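Local coordinates for EDTA monooxygenase (EDTA-degrading bacterium BNC1, PDB 5DQP), which probably uses reduced FMN and molecular oxygen to oxidise EDTA, as a flavin-dependent monooxygenase of a bacterial EDTA-degradation pathway, at residues R4-V9 and P401-R406; S10-S15 and D390-F395; P207-Q212 and E420-P425; K237-R242 and M337-L342; E297-Q302 and R349-R354. All blocks are in the same frame, centred on the assembly; numbering follows the deposited sequence.

Interaction 1: residues R4-V9 and P401-R406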
# COMPACT_ATOMS: atom_id res chain seq x y z
N ARG A 4 2.00 -3.90 -33.98
CA ARG A 4 2.67 -4.57 -32.87
C ARG A 4 3.97 -3.84 -32.51
O ARG A 4 4.79 -3.51 -33.39
CB ARG A 4 2.94 -6.04 -33.21
CG ARG A 4 3.50 -6.88 -32.04
CD ARG A 4 3.83 -8.33 -32.46
NE ARG A 4 4.44 -9.13 -31.38
CZ ARG A 4 5.70 -9.57 -31.38
NH1 ARG A 4 6.51 -9.30 -32.40
NH2 ARG A 4 6.17 -10.30 -30.37
N ARG A 5 4.17 -3.58 -31.22
CA ARG A 5 5.39 -2.93 -30.76
C ARG A 5 5.88 -3.63 -29.49
O ARG A 5 5.16 -4.42 -28.88
CB ARG A 5 5.16 -1.42 -30.56
CG ARG A 5 4.04 -1.02 -29.57
CD ARG A 5 4.56 -1.00 -28.12
NE ARG A 5 3.69 -0.26 -27.22
CZ ARG A 5 3.99 0.08 -25.96
NH1 ARG A 5 3.10 0.74 -25.24
NH2 ARG A 5 5.18 -0.24 -25.43
N MET A 6 7.12 -3.35 -29.12
CA MET A 6 7.78 -3.96 -27.96
C MET A 6 7.35 -3.27 -26.66
O MET A 6 7.28 -2.04 -26.60
CB MET A 6 9.30 -3.84 -28.13
CG MET A 6 10.15 -4.44 -27.02
SD MET A 6 11.89 -4.07 -27.28
CE MET A 6 12.15 -4.79 -28.91
N TYR A 7 7.10 -4.07 -25.62
CA TYR A 7 6.80 -3.53 -24.29
C TYR A 7 8.01 -3.67 -23.38
O TYR A 7 8.78 -4.62 -23.49
CB TYR A 7 5.59 -4.23 -23.66
CG TYR A 7 4.35 -4.13 -24.52
CD1 TYR A 7 3.53 -3.02 -24.46
CD2 TYR A 7 4.02 -5.15 -25.42
CE1 TYR A 7 2.41 -2.91 -25.28
CE2 TYR A 7 2.91 -5.05 -26.24
CZ TYR A 7 2.12 -3.92 -26.17
OH TYR A 7 1.01 -3.83 -26.97
N LEU A 8 8.18 -2.71 -22.47
CA LEU A 8 9.31 -2.70 -21.54
C LEU A 8 8.84 -2.41 -20.12
O LEU A 8 8.07 -1.47 -19.89
CB LEU A 8 10.36 -1.66 -21.95
CG LEU A 8 11.12 -1.91 -23.25
CD1 LEU A 8 12.01 -0.72 -23.50
CD2 LEU A 8 11.97 -3.22 -23.17
N VAL A 9 9.34 -3.19 -19.17
CA VAL A 9 9.05 -3.00 -17.75
C VAL A 9 10.36 -2.97 -16.99
O VAL A 9 11.28 -3.74 -17.31
CB VAL A 9 8.14 -4.13 -17.22
CG1 VAL A 9 7.95 -4.00 -15.68
CG2 VAL A 9 6.81 -4.15 -17.97
N PRO A 401 16.45 5.04 -26.96
CA PRO A 401 16.40 5.83 -28.20
C PRO A 401 16.75 5.01 -29.45
O PRO A 401 16.22 5.30 -30.53
CB PRO A 401 17.41 6.95 -27.92
CG PRO A 401 17.44 7.04 -26.42
CD PRO A 401 17.38 5.63 -25.98
N ILE A 402 17.60 4.00 -29.32
CA ILE A 402 17.83 3.08 -30.43
C ILE A 402 16.54 2.37 -30.77
O ILE A 402 16.11 2.35 -31.93
CB ILE A 402 18.97 2.09 -30.09
CG1 ILE A 402 20.26 2.85 -29.72
CG2 ILE A 402 19.19 1.13 -31.26
CD1 ILE A 402 21.50 1.93 -29.49
N LEU A 403 15.88 1.80 -29.75
CA LEU A 403 14.63 1.11 -29.99
C LEU A 403 13.60 2.02 -30.61
O LEU A 403 12.79 1.58 -31.44
CB LEU A 403 14.08 0.50 -28.70
CG LEU A 403 14.94 -0.57 -28.00
CD1 LEU A 403 14.31 -1.00 -26.69
CD2 LEU A 403 15.21 -1.79 -28.90
N GLN A 404 13.58 3.30 -30.19
CA GLN A 404 12.61 4.22 -30.78
C GLN A 404 12.98 4.55 -32.24
O GLN A 404 12.10 4.57 -33.10
CB GLN A 404 12.50 5.49 -29.94
CG GLN A 404 11.72 5.30 -28.63
CD GLN A 404 12.11 6.33 -27.59
OE1 GLN A 404 13.13 7.00 -27.72
NE2 GLN A 404 11.31 6.43 -26.51
N SER A 405 14.26 4.78 -32.53
CA SER A 405 14.66 4.97 -33.94
C SER A 405 14.30 3.76 -34.78
O SER A 405 13.86 3.88 -35.93
CB SER A 405 16.16 5.21 -34.06
OG SER A 405 16.57 6.28 -33.23
N ARG A 406 14.54 2.58 -34.23
CA ARG A 406 14.23 1.36 -34.94
C ARG A 406 12.74 1.21 -35.24
O ARG A 406 12.38 0.34 -36.03
CB ARG A 406 14.75 0.17 -34.12
CG ARG A 406 16.27 0.21 -33.95
CD ARG A 406 16.95 -0.39 -35.15
NE ARG A 406 18.24 0.22 -35.42
CZ ARG A 406 19.40 -0.41 -35.33
NH1 ARG A 406 19.43 -1.70 -34.97
NH2 ARG A 406 20.52 0.26 -35.61
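In the TIM-barrel fold of this luciferase-like family, the start of barrel strand 7-11 meets the last turn of the outer helix 390-405, where Met6 and Leu8 of 4-9 share one methyl of Leu403. Leu403 CD1 lies 3.9 Å from Leu8 CD1, the two leucines reaching toward each other tip to tip, and 4.0 Å from Met6 SD. The methionine comes in differently, its side chain crossing that of Leu403 at about a right angle. With CG anti to the backbone N (chi1 -180°) and the chain straight until it bends at chi3 (-57°), Met6 brings its sulfur up to Leu403 CD1. Met6 also packs on Phe381 and Trp373, and Leu8 on Ile383 and Phe409. Within 4-9, Arg5 NH2 bonds Met6 O at 3.0 Å, almost within the guanidinium plane, while Arg5 NH1 forms a salt bridge with Asp51. This apolar layer between strand and outer helix is that of a beta/alpha barrel.

Interaction 2: residues S10-S15 and D390-F395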
# COMPACT_ATOMS: atom_id res chain seq x y z
N SER A 10 10.47 -2.10 -15.98
CA SER A 10 11.72 -1.92 -15.25
C SER A 10 11.56 -2.32 -13.79
O SER A 10 10.73 -1.73 -13.08
CB SER A 10 12.21 -0.47 -15.33
OG SER A 10 11.21 0.45 -14.87
N TRP A 11 12.33 -3.31 -13.35
CA TRP A 11 12.41 -3.58 -11.92
C TRP A 11 12.80 -2.30 -11.20
O TRP A 11 13.64 -1.53 -11.67
CB TRP A 11 13.46 -4.64 -11.59
CG TRP A 11 13.20 -6.01 -11.99
CD1 TRP A 11 13.08 -6.49 -13.27
CD2 TRP A 11 13.11 -7.15 -11.12
NE1 TRP A 11 12.90 -7.85 -13.24
CE2 TRP A 11 12.91 -8.28 -11.94
CE3 TRP A 11 13.17 -7.32 -9.73
CZ2 TRP A 11 12.77 -9.57 -11.41
CZ3 TRP A 11 13.03 -8.59 -9.21
CH2 TRP A 11 12.83 -9.71 -10.05
N LEU A 12 12.22 -2.11 -10.03
CA LEU A 12 12.51 -0.90 -9.26
C LEU A 12 12.94 -1.15 -7.82
O LEU A 12 13.17 -0.18 -7.09
CB LEU A 12 11.30 0.05 -9.28
CG LEU A 12 11.71 1.47 -9.68
CD1 LEU A 12 12.32 1.53 -11.10
CD2 LEU A 12 10.54 2.44 -9.56
N ASN A 13 13.09 -2.40 -7.39
CA ASN A 13 13.37 -2.68 -5.98
C ASN A 13 14.70 -2.11 -5.50
O ASN A 13 15.75 -2.28 -6.13
CB ASN A 13 13.37 -4.18 -5.75
CG ASN A 13 12.01 -4.80 -5.92
OD1 ASN A 13 11.56 -4.97 -7.02
ND2 ASN A 13 11.37 -5.12 -4.82
N SER A 14 14.65 -1.47 -4.33
CA SER A 14 15.83 -1.26 -3.47
C SER A 14 16.93 -0.56 -4.27
O SER A 14 16.66 0.47 -4.91
CB SER A 14 16.22 -2.61 -2.86
OG SER A 14 17.35 -2.45 -2.01
N SER A 15 18.17 -1.06 -4.26
CA SER A 15 19.31 -0.34 -4.82
C SER A 15 19.77 -0.91 -6.15
O SER A 15 20.74 -0.40 -6.72
CB SER A 15 20.48 -0.37 -3.82
OG SER A 15 20.79 -1.70 -3.44
N ASP A 390 21.41 4.33 -11.51
CA ASP A 390 22.44 4.61 -12.50
C ASP A 390 22.29 3.76 -13.76
O ASP A 390 22.37 4.28 -14.88
CB ASP A 390 23.85 4.42 -11.90
CG ASP A 390 24.16 5.41 -10.75
OD1 ASP A 390 23.23 5.75 -9.99
OD2 ASP A 390 25.33 5.83 -10.58
N ALA A 391 22.10 2.44 -13.60
CA ALA A 391 22.07 1.57 -14.78
C ALA A 391 20.76 1.68 -15.54
O ALA A 391 20.74 1.49 -16.76
CB ALA A 391 22.32 0.11 -14.42
N LEU A 392 19.67 2.01 -14.86
CA LEU A 392 18.46 2.26 -15.61
C LEU A 392 18.60 3.56 -16.40
O LEU A 392 18.08 3.67 -17.51
CB LEU A 392 17.24 2.30 -14.69
CG LEU A 392 15.86 2.44 -15.31
CD1 LEU A 392 15.63 1.27 -16.27
CD2 LEU A 392 14.84 2.45 -14.17
N GLU A 393 19.30 4.54 -15.84
CA GLU A 393 19.54 5.78 -16.57
C GLU A 393 20.31 5.51 -17.87
O GLU A 393 19.97 6.05 -18.94
CB GLU A 393 20.28 6.76 -15.64
CG GLU A 393 20.46 8.19 -16.14
CD GLU A 393 20.92 9.16 -15.03
OE1 GLU A 393 20.98 8.76 -13.83
OE2 GLU A 393 21.24 10.32 -15.37
N ILE A 394 21.33 4.65 -17.80
CA ILE A 394 22.06 4.24 -19.00
C ILE A 394 21.12 3.55 -19.99
O ILE A 394 21.16 3.83 -21.20
CB ILE A 394 23.23 3.31 -18.62
CG1 ILE A 394 24.21 4.03 -17.71
CG2 ILE A 394 23.95 2.79 -19.87
CD1 ILE A 394 24.85 5.24 -18.35
N PHE A 395 20.32 2.59 -19.52
CA PHE A 395 19.40 1.91 -20.43
C PHE A 395 18.46 2.92 -21.10
O PHE A 395 18.32 2.95 -22.33
CB PHE A 395 18.61 0.83 -19.69
CG PHE A 395 17.81 -0.04 -20.60
CD1 PHE A 395 16.56 0.36 -21.04
CD2 PHE A 395 18.34 -1.24 -21.07
CE1 PHE A 395 15.82 -0.41 -21.91
CE2 PHE A 395 17.61 -2.03 -21.93
CZ PHE A 395 16.34 -1.61 -22.35
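Apolar packing makes up the whole direct contact between Ser10 and Leu12 of 10-15 and Leu392 of 390-395, the first turns of helix 390-405; no hydrogen bond spans the two segments. Leu392 holds its CG anti to the backbone N (chi1 -175°), which sends both methyls of its fork at the strand. Ser10 meets the fork with its CB, 4.0 Å from Leu392 CD1 and nearly as close to CD2, so the serine takes part through carbon. Leu12 comes in at about a right angle to Leu392 and touches with one branch, its CD1 lying 4.1 Å from Leu392 CD2. The neighbouring elements close the same layer: Ser10 also packs on Phe53 and Ala45, and Leu12 on Phe53, Leu55 and Ser41, so strand 52-55 and helix 35-47 both border the contact.

Polar bonds hold the flanks. Asp390, at the start of the helix, makes a salt bridge through OD2 to Arg26, and Asn13 ND2 gives a hydrogen bond to Ala56 O just past strand 52-55. The Leu12 side chain remains about 11 Å from those of Thr94 and Asp57, both predicted to bind FMN. What the pairing of strand 7-11 with helix 390-405 represents is the outer, helix-covered side of a TIM barrel, here near the strand's C-terminal end.

Interaction 3: residues P207-Q212 and E420-P425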
# COMPACT_ATOMS: atom_id res chain seq x y z
N PRO A 207 -10.59 -3.89 -14.85
CA PRO A 207 -9.93 -4.21 -13.58
C PRO A 207 -8.41 -4.12 -13.68
O PRO A 207 -7.84 -3.98 -14.78
CB PRO A 207 -10.39 -5.65 -13.32
CG PRO A 207 -10.49 -6.24 -14.70
CD PRO A 207 -11.05 -5.10 -15.55
N PRO A 208 -7.70 -4.19 -12.54
CA PRO A 208 -6.24 -4.18 -12.59
C PRO A 208 -5.70 -5.33 -13.42
O PRO A 208 -6.26 -6.42 -13.45
CB PRO A 208 -5.83 -4.35 -11.12
CG PRO A 208 -7.04 -3.87 -10.34
CD PRO A 208 -8.20 -4.33 -11.16
N VAL A 209 -4.59 -5.06 -14.11
CA VAL A 209 -3.87 -6.08 -14.87
C VAL A 209 -3.25 -7.09 -13.91
O VAL A 209 -2.69 -6.73 -12.87
CB VAL A 209 -2.81 -5.41 -15.75
CG1 VAL A 209 -1.87 -6.43 -16.41
CG2 VAL A 209 -3.47 -4.53 -16.80
N VAL A 210 -3.35 -8.38 -14.24
CA VAL A 210 -2.82 -9.44 -13.39
C VAL A 210 -1.61 -10.06 -14.07
O VAL A 210 -1.67 -10.45 -15.23
CB VAL A 210 -3.89 -10.51 -13.08
CG1 VAL A 210 -3.25 -11.73 -12.38
CG2 VAL A 210 -5.00 -9.92 -12.19
N VAL A 211 -0.51 -10.15 -13.32
CA VAL A 211 0.77 -10.62 -13.81
C VAL A 211 1.09 -11.93 -13.11
O VAL A 211 0.70 -12.14 -11.96
CB VAL A 211 1.87 -9.55 -13.57
CG1 VAL A 211 3.31 -10.08 -13.94
CG2 VAL A 211 1.53 -8.27 -14.35
N GLN A 212 1.78 -12.82 -13.83
CA GLN A 212 2.13 -14.14 -13.33
C GLN A 212 3.57 -14.49 -13.72
O GLN A 212 4.08 -14.03 -14.74
CB GLN A 212 1.15 -15.21 -13.84
CG GLN A 212 1.29 -16.61 -13.16
CD GLN A 212 2.38 -17.49 -13.78
OE1 GLN A 212 2.73 -17.32 -14.96
NE2 GLN A 212 2.93 -18.42 -12.99
N GLU A 420 -5.02 -0.33 -21.11
CA GLU A 420 -5.11 0.14 -22.50
C GLU A 420 -3.74 0.30 -23.14
O GLU A 420 -3.57 -0.00 -24.33
CB GLU A 420 -5.90 1.45 -22.55
CG GLU A 420 -7.36 1.27 -22.10
CD GLU A 420 -8.13 2.58 -21.89
OE1 GLU A 420 -7.55 3.52 -21.30
OE2 GLU A 420 -9.31 2.65 -22.29
N ARG A 421 -2.75 0.77 -22.39
CA ARG A 421 -1.38 0.83 -22.92
C ARG A 421 -0.91 -0.53 -23.43
O ARG A 421 -0.28 -0.64 -24.49
CB ARG A 421 -0.44 1.36 -21.82
CG ARG A 421 1.04 1.46 -22.25
CD ARG A 421 1.83 2.27 -21.25
NE ARG A 421 1.18 3.54 -20.93
CZ ARG A 421 1.29 4.14 -19.76
NH1 ARG A 421 2.04 3.59 -18.81
NH2 ARG A 421 0.67 5.30 -19.53
N LEU A 422 -1.22 -1.59 -22.69
CA LEU A 422 -0.80 -2.95 -23.04
C LEU A 422 -1.65 -3.60 -24.12
O LEU A 422 -1.33 -4.71 -24.54
CB LEU A 422 -0.81 -3.82 -21.78
CG LEU A 422 0.21 -3.32 -20.76
CD1 LEU A 422 0.22 -4.23 -19.55
CD2 LEU A 422 1.58 -3.31 -21.43
N GLY A 423 -2.74 -2.96 -24.56
CA GLY A 423 -3.54 -3.54 -25.63
C GLY A 423 -4.38 -4.71 -25.19
O GLY A 423 -4.74 -5.54 -26.02
N LEU A 424 -4.72 -4.80 -23.90
CA LEU A 424 -5.42 -5.94 -23.32
C LEU A 424 -6.94 -5.77 -23.39
O LEU A 424 -7.45 -4.65 -23.47
CB LEU A 424 -4.98 -6.13 -21.88
CG LEU A 424 -3.53 -6.61 -21.66
CD1 LEU A 424 -3.18 -6.45 -20.19
CD2 LEU A 424 -3.30 -8.08 -22.14
N PRO A 425 -7.69 -6.88 -23.35
CA PRO A 425 -9.15 -6.79 -23.31
C PRO A 425 -9.63 -5.94 -22.14
O PRO A 425 -9.10 -6.03 -21.03
CB PRO A 425 -9.59 -8.25 -23.11
CG PRO A 425 -8.37 -9.09 -23.33
CD PRO A 425 -7.20 -8.23 -23.04
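Torsions set Val209 and Leu424 against each other: the valine carries CG1 anti to its own N (chi1 171°), while Leu424 has CG anti to the carbonyl carbon (chi1 -69°), and the two side chains cross at about a right angle. The site is one end of the TIM barrel, where the C-terminal segment 420-425 passes over the residues leading into strand 210-213. Leu424 CD1 sits against both prongs of the valine, 4.0 Å from Val209 CG1 and 3.9 Å from Val209 CG2. On the leucine's own segment, a Schellman motif ends helix 418-421: Gly423 (phi 74°) turns the chain between Leu422 and Leu424, and both direct their CB toward the valine's segment. All three of these side chains are buried. Leu422 also packs on Ile229 of the next strand, and Arg419 hydrogen-bonds Pro207 O through NE and Pro425 O through NH1, tying the two segments together by a polar route. Leu422 makes the looser approach, its CD1 standing 4.4 Å from Val209 CG1.

Interaction 4: residues K237-R242 and M337-L342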
# COMPACT_ATOMS: atom_id res chain seq x y z
N LYS A 237 16.66 -18.59 -27.24
CA LYS A 237 15.64 -18.02 -28.11
C LYS A 237 14.64 -19.05 -28.61
O LYS A 237 13.44 -18.75 -28.61
CB LYS A 237 16.31 -17.30 -29.29
CG LYS A 237 15.36 -16.50 -30.17
CD LYS A 237 16.12 -15.41 -30.87
CE LYS A 237 15.86 -15.37 -32.36
NZ LYS A 237 16.82 -16.24 -33.05
N PRO A 238 15.05 -20.26 -29.05
CA PRO A 238 14.03 -21.27 -29.42
C PRO A 238 13.12 -21.65 -28.28
O PRO A 238 11.90 -21.73 -28.46
CB PRO A 238 14.88 -22.46 -29.89
CG PRO A 238 16.14 -21.82 -30.40
CD PRO A 238 16.41 -20.70 -29.42
N ALA A 239 13.66 -21.91 -27.09
CA ALA A 239 12.79 -22.14 -25.95
C ALA A 239 11.97 -20.89 -25.62
O ALA A 239 10.89 -21.00 -25.04
CB ALA A 239 13.61 -22.60 -24.75
N GLY A 240 12.44 -19.71 -26.00
CA GLY A 240 11.62 -18.52 -25.84
C GLY A 240 10.40 -18.54 -26.73
O GLY A 240 9.28 -18.25 -26.30
N ARG A 241 10.60 -18.87 -28.02
CA ARG A 241 9.49 -18.95 -28.96
C ARG A 241 8.50 -20.04 -28.56
O ARG A 241 7.28 -19.84 -28.63
CB ARG A 241 10.02 -19.20 -30.37
CG ARG A 241 10.55 -17.95 -31.05
CD ARG A 241 11.49 -18.28 -32.20
NE ARG A 241 11.01 -19.42 -32.98
CZ ARG A 241 10.28 -19.31 -34.08
NH1 ARG A 241 9.94 -18.11 -34.54
NH2 ARG A 241 9.88 -20.40 -34.72
N ARG A 242 9.02 -21.20 -28.16
CA ARG A 242 8.18 -22.28 -27.65
C ARG A 242 7.31 -21.81 -26.49
O ARG A 242 6.11 -22.09 -26.44
CB ARG A 242 9.09 -23.44 -27.21
CG ARG A 242 8.36 -24.71 -26.76
CD ARG A 242 9.33 -25.84 -26.29
NE ARG A 242 10.73 -25.63 -26.67
CZ ARG A 242 11.22 -25.83 -27.89
NH1 ARG A 242 10.41 -26.23 -28.87
NH2 ARG A 242 12.52 -25.61 -28.14
N MET A 337 21.04 -24.30 -20.43
CA MET A 337 22.37 -23.78 -20.71
C MET A 337 22.94 -24.40 -21.98
O MET A 337 23.64 -23.72 -22.73
CB MET A 337 23.28 -24.05 -19.53
CG MET A 337 23.08 -23.07 -18.39
SD MET A 337 24.37 -23.37 -17.17
CE MET A 337 23.75 -24.87 -16.42
N VAL A 338 22.65 -25.68 -22.23
CA VAL A 338 23.13 -26.30 -23.47
C VAL A 338 22.46 -25.65 -24.67
O VAL A 338 23.14 -25.30 -25.66
CB VAL A 338 22.90 -27.82 -23.44
CG1 VAL A 338 23.17 -28.37 -24.81
CG2 VAL A 338 23.83 -28.44 -22.44
N ASP A 339 21.15 -25.44 -24.60
CA ASP A 339 20.42 -24.81 -25.70
C ASP A 339 20.93 -23.40 -25.97
O ASP A 339 21.12 -23.01 -27.13
CB ASP A 339 18.92 -24.79 -25.36
CG ASP A 339 18.05 -24.43 -26.55
OD1 ASP A 339 18.57 -24.44 -27.70
OD2 ASP A 339 16.84 -24.16 -26.35
N VAL A 340 21.19 -22.63 -24.92
CA VAL A 340 21.76 -21.29 -25.09
C VAL A 340 23.11 -21.37 -25.79
O VAL A 340 23.38 -20.64 -26.74
CB VAL A 340 21.88 -20.57 -23.74
CG1 VAL A 340 22.66 -19.27 -23.92
CG2 VAL A 340 20.51 -20.27 -23.18
N ALA A 341 23.99 -22.26 -25.31
CA ALA A 341 25.33 -22.30 -25.88
C ALA A 341 25.30 -22.68 -27.35
O ALA A 341 26.04 -22.11 -28.16
CB ALA A 341 26.21 -23.28 -25.09
N LEU A 342 24.44 -23.63 -27.73
CA LEU A 342 24.39 -24.05 -29.12
C LEU A 342 23.69 -23.02 -29.99
O LEU A 342 24.18 -22.69 -31.08
CB LEU A 342 23.71 -25.41 -29.25
CG LEU A 342 24.48 -26.54 -28.59
CD1 LEU A 342 23.68 -27.80 -28.69
CD2 LEU A 342 25.89 -26.72 -29.21
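Asp339 of helix 331-344 lays the OD2 side of its carboxylate against Ala239 and Pro238 in the first turn of helix 237-253. Its CG is anti to the backbone N (chi1 -168°), which carries the carboxylate toward helix 237-253. OD2 then lies 3.9 Å from Ala239 CB and 4.4 Å from Pro238 CB. The same oxygen is 4.0 Å from Ala239 N, but that is no hydrogen bond: the amide is taken by Ser236 OG just ahead of the helix. Each of the three touching residues keeps some exposure to solvent, so this is a surface contact, and a shallow one.

One basic group stands near. Arg242 NH2 is 4.9 Å from Asp339 OD2, close enough for attraction between opposite charges but too far for a salt bridge. With its other neighbours helix 331-344 packs mainly through carbon: Val340 on Leu351 and the aliphatic part of Arg354, and Met337 on Leu299. Pro238, meanwhile, also touches Asp343, one turn further along helix 331-344.

A carboxylate that close to the N-terminal turn of a helix would probably be favoured by the helix dipole and by the nearby arginine. The chemistry implies a loose surface contact in which carbon meets a carboxylate oxygen, with probably no more than a modest electrostatic contribution from Arg242 and the helix N-terminus.

Interaction 5: residues E297-Q302 and R349-R354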
# COMPACT_ATOMS: atom_id res chain seq x y z
N GLU A 297 35.47 -23.33 -14.06
CA GLU A 297 35.64 -24.76 -13.78
C GLU A 297 34.38 -25.32 -13.12
O GLU A 297 33.92 -26.41 -13.48
CB GLU A 297 36.89 -25.01 -12.92
CG GLU A 297 36.88 -24.37 -11.52
CD GLU A 297 36.30 -25.29 -10.43
OE1 GLU A 297 36.07 -26.48 -10.72
OE2 GLU A 297 36.09 -24.80 -9.29
N ALA A 298 33.78 -24.59 -12.19
CA ALA A 298 32.51 -25.04 -11.62
C ALA A 298 31.48 -25.34 -12.71
O ALA A 298 30.79 -26.36 -12.67
CB ALA A 298 31.97 -24.00 -10.64
N LEU A 299 31.37 -24.46 -13.71
CA LEU A 299 30.35 -24.67 -14.74
C LEU A 299 30.68 -25.88 -15.62
O LEU A 299 29.78 -26.65 -15.99
CB LEU A 299 30.23 -23.41 -15.59
CG LEU A 299 29.11 -23.38 -16.63
CD1 LEU A 299 27.74 -23.62 -15.98
CD2 LEU A 299 29.15 -22.03 -17.34
N SER A 300 31.95 -26.06 -15.98
CA SER A 300 32.30 -27.16 -16.87
C SER A 300 32.00 -28.51 -16.22
O SER A 300 31.59 -29.46 -16.89
CB SER A 300 33.77 -27.08 -17.27
OG SER A 300 34.60 -27.20 -16.12
N LYS A 301 32.21 -28.61 -14.91
CA LYS A 301 31.82 -29.83 -14.22
C LYS A 301 30.31 -30.02 -14.25
O LYS A 301 29.81 -31.12 -14.53
CB LYS A 301 32.35 -29.81 -12.78
CG LYS A 301 33.85 -29.51 -12.70
CD LYS A 301 34.41 -29.77 -11.30
CE LYS A 301 34.05 -28.68 -10.31
NZ LYS A 301 34.33 -29.13 -8.91
N GLN A 302 29.56 -28.95 -14.00
CA GLN A 302 28.11 -29.10 -13.98
C GLN A 302 27.57 -29.59 -15.32
O GLN A 302 26.57 -30.32 -15.36
CB GLN A 302 27.45 -27.78 -13.60
CG GLN A 302 27.37 -27.58 -12.09
CD GLN A 302 26.75 -26.25 -11.75
OE1 GLN A 302 27.01 -25.26 -12.44
NE2 GLN A 302 25.92 -26.21 -10.71
N ARG A 349 33.40 -19.74 -21.62
CA ARG A 349 33.61 -18.46 -20.95
C ARG A 349 32.47 -17.51 -21.24
O ARG A 349 32.05 -16.75 -20.36
CB ARG A 349 34.94 -17.84 -21.41
CG ARG A 349 35.39 -16.66 -20.56
CD ARG A 349 36.35 -15.73 -21.30
NE ARG A 349 37.65 -16.36 -21.60
CZ ARG A 349 38.55 -16.69 -20.69
NH1 ARG A 349 38.31 -16.48 -19.40
NH2 ARG A 349 39.70 -17.25 -21.06
N GLN A 350 31.98 -17.50 -22.48
CA GLN A 350 30.86 -16.64 -22.81
C GLN A 350 29.59 -17.13 -22.12
O GLN A 350 28.83 -16.33 -21.58
CB GLN A 350 30.66 -16.58 -24.33
CG GLN A 350 31.78 -15.87 -25.08
CD GLN A 350 31.64 -16.01 -26.58
OE1 GLN A 350 31.23 -17.06 -27.08
NE2 GLN A 350 32.00 -14.96 -27.30
N LEU A 351 29.36 -18.43 -22.14
CA LEU A 351 28.16 -18.98 -21.52
C LEU A 351 28.10 -18.66 -20.03
O LEU A 351 27.02 -18.34 -19.51
CB LEU A 351 28.11 -20.49 -21.77
CG LEU A 351 26.95 -21.26 -21.14
CD1 LEU A 351 25.62 -20.83 -21.77
CD2 LEU A 351 27.19 -22.76 -21.31
N ALA A 352 29.23 -18.72 -19.32
CA ALA A 352 29.25 -18.42 -17.88
C ALA A 352 28.67 -17.05 -17.56
O ALA A 352 28.02 -16.87 -16.53
CB ALA A 352 30.68 -18.49 -17.35
N LEU A 353 28.94 -16.07 -18.42
CA LEU A 353 28.45 -14.71 -18.23
C LEU A 353 27.00 -14.59 -18.72
O LEU A 353 26.14 -14.07 -18.00
CB LEU A 353 29.37 -13.74 -18.98
CG LEU A 353 29.11 -12.24 -18.78
CD1 LEU A 353 29.34 -11.90 -17.32
CD2 LEU A 353 30.00 -11.39 -19.69
N ARG A 354 26.73 -15.11 -19.92
CA ARG A 354 25.42 -14.97 -20.56
C ARG A 354 24.29 -15.52 -19.70
O ARG A 354 23.15 -15.04 -19.78
CB ARG A 354 25.46 -15.67 -21.92
CG ARG A 354 24.13 -16.12 -22.49
CD ARG A 354 23.24 -14.94 -22.91
NE ARG A 354 22.09 -15.42 -23.67
CZ ARG A 354 20.93 -15.78 -23.11
NH1 ARG A 354 20.79 -15.70 -21.79
NH2 ARG A 354 19.93 -16.21 -23.86
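Leu299 of helix 292-303 points toward helix 348-354, and one methyl does the touching. With CG anti to the backbone N (chi1 -174°), the leucine extends from its helix and sets CD2 on the backbone of the other, 3.7 Å from Ala352 CA and 3.9 Å from Ala352 CB. The alanine is turned differently: its CB points neither at the opposite helix nor away from it, so the leucine methyl rests beside the CA-CB bond. That small side chain lets the helices draw near, with the CA atoms of Leu299 and Ala352 7.1 Å apart. Leu351 faces the contact from the preceding position and approaches more loosely, its CG 4.5 Å from Leu299 CD2.

Both leucines also pack on helix 331-344, Leu299 against Met337 and Leu351 against Val340 and Ala341. On the flanks the bonds are polar: Ser300 OG bonds back to Glu297 O at 2.8 Å, an oxygen that also accepts from Lys301 N. Arg354 forms a salt bridge with Glu344 and Arg349 one with Asp313. A leucine of one helix thus rests on an alanine of another, among helices 292-303, 331-344 and 348-354, which lie between strands 262-271 and 358-360 along the chain of this TIM-barrel fold.

Overall arrangement
Interactions 1 and 2 share strand 7-11 and helix 390-405, with centres about 17 Å apart; Leu8 packs on Phe395 between them. Interaction 3, centred about 19 Å from interaction 1, reaches the same parallel barrel sheet through strand 210-213; Tyr7 and Arg5 touch its 420-425 segment. Along the chain interaction 2 falls between the two segments of interaction 1, whereas the segments of 1 and 3 alternate. The N-terminal strand is thus joined to a C-terminal helix, and the C-terminal tail to a mid-chain strand. Interactions 4 and 5 lie within all three spans; with centres about 16 Å apart, they touch through Met337, Val340 and Ala341, their segments alternating across helices 237-253, 292-303, 331-344 and 348-354.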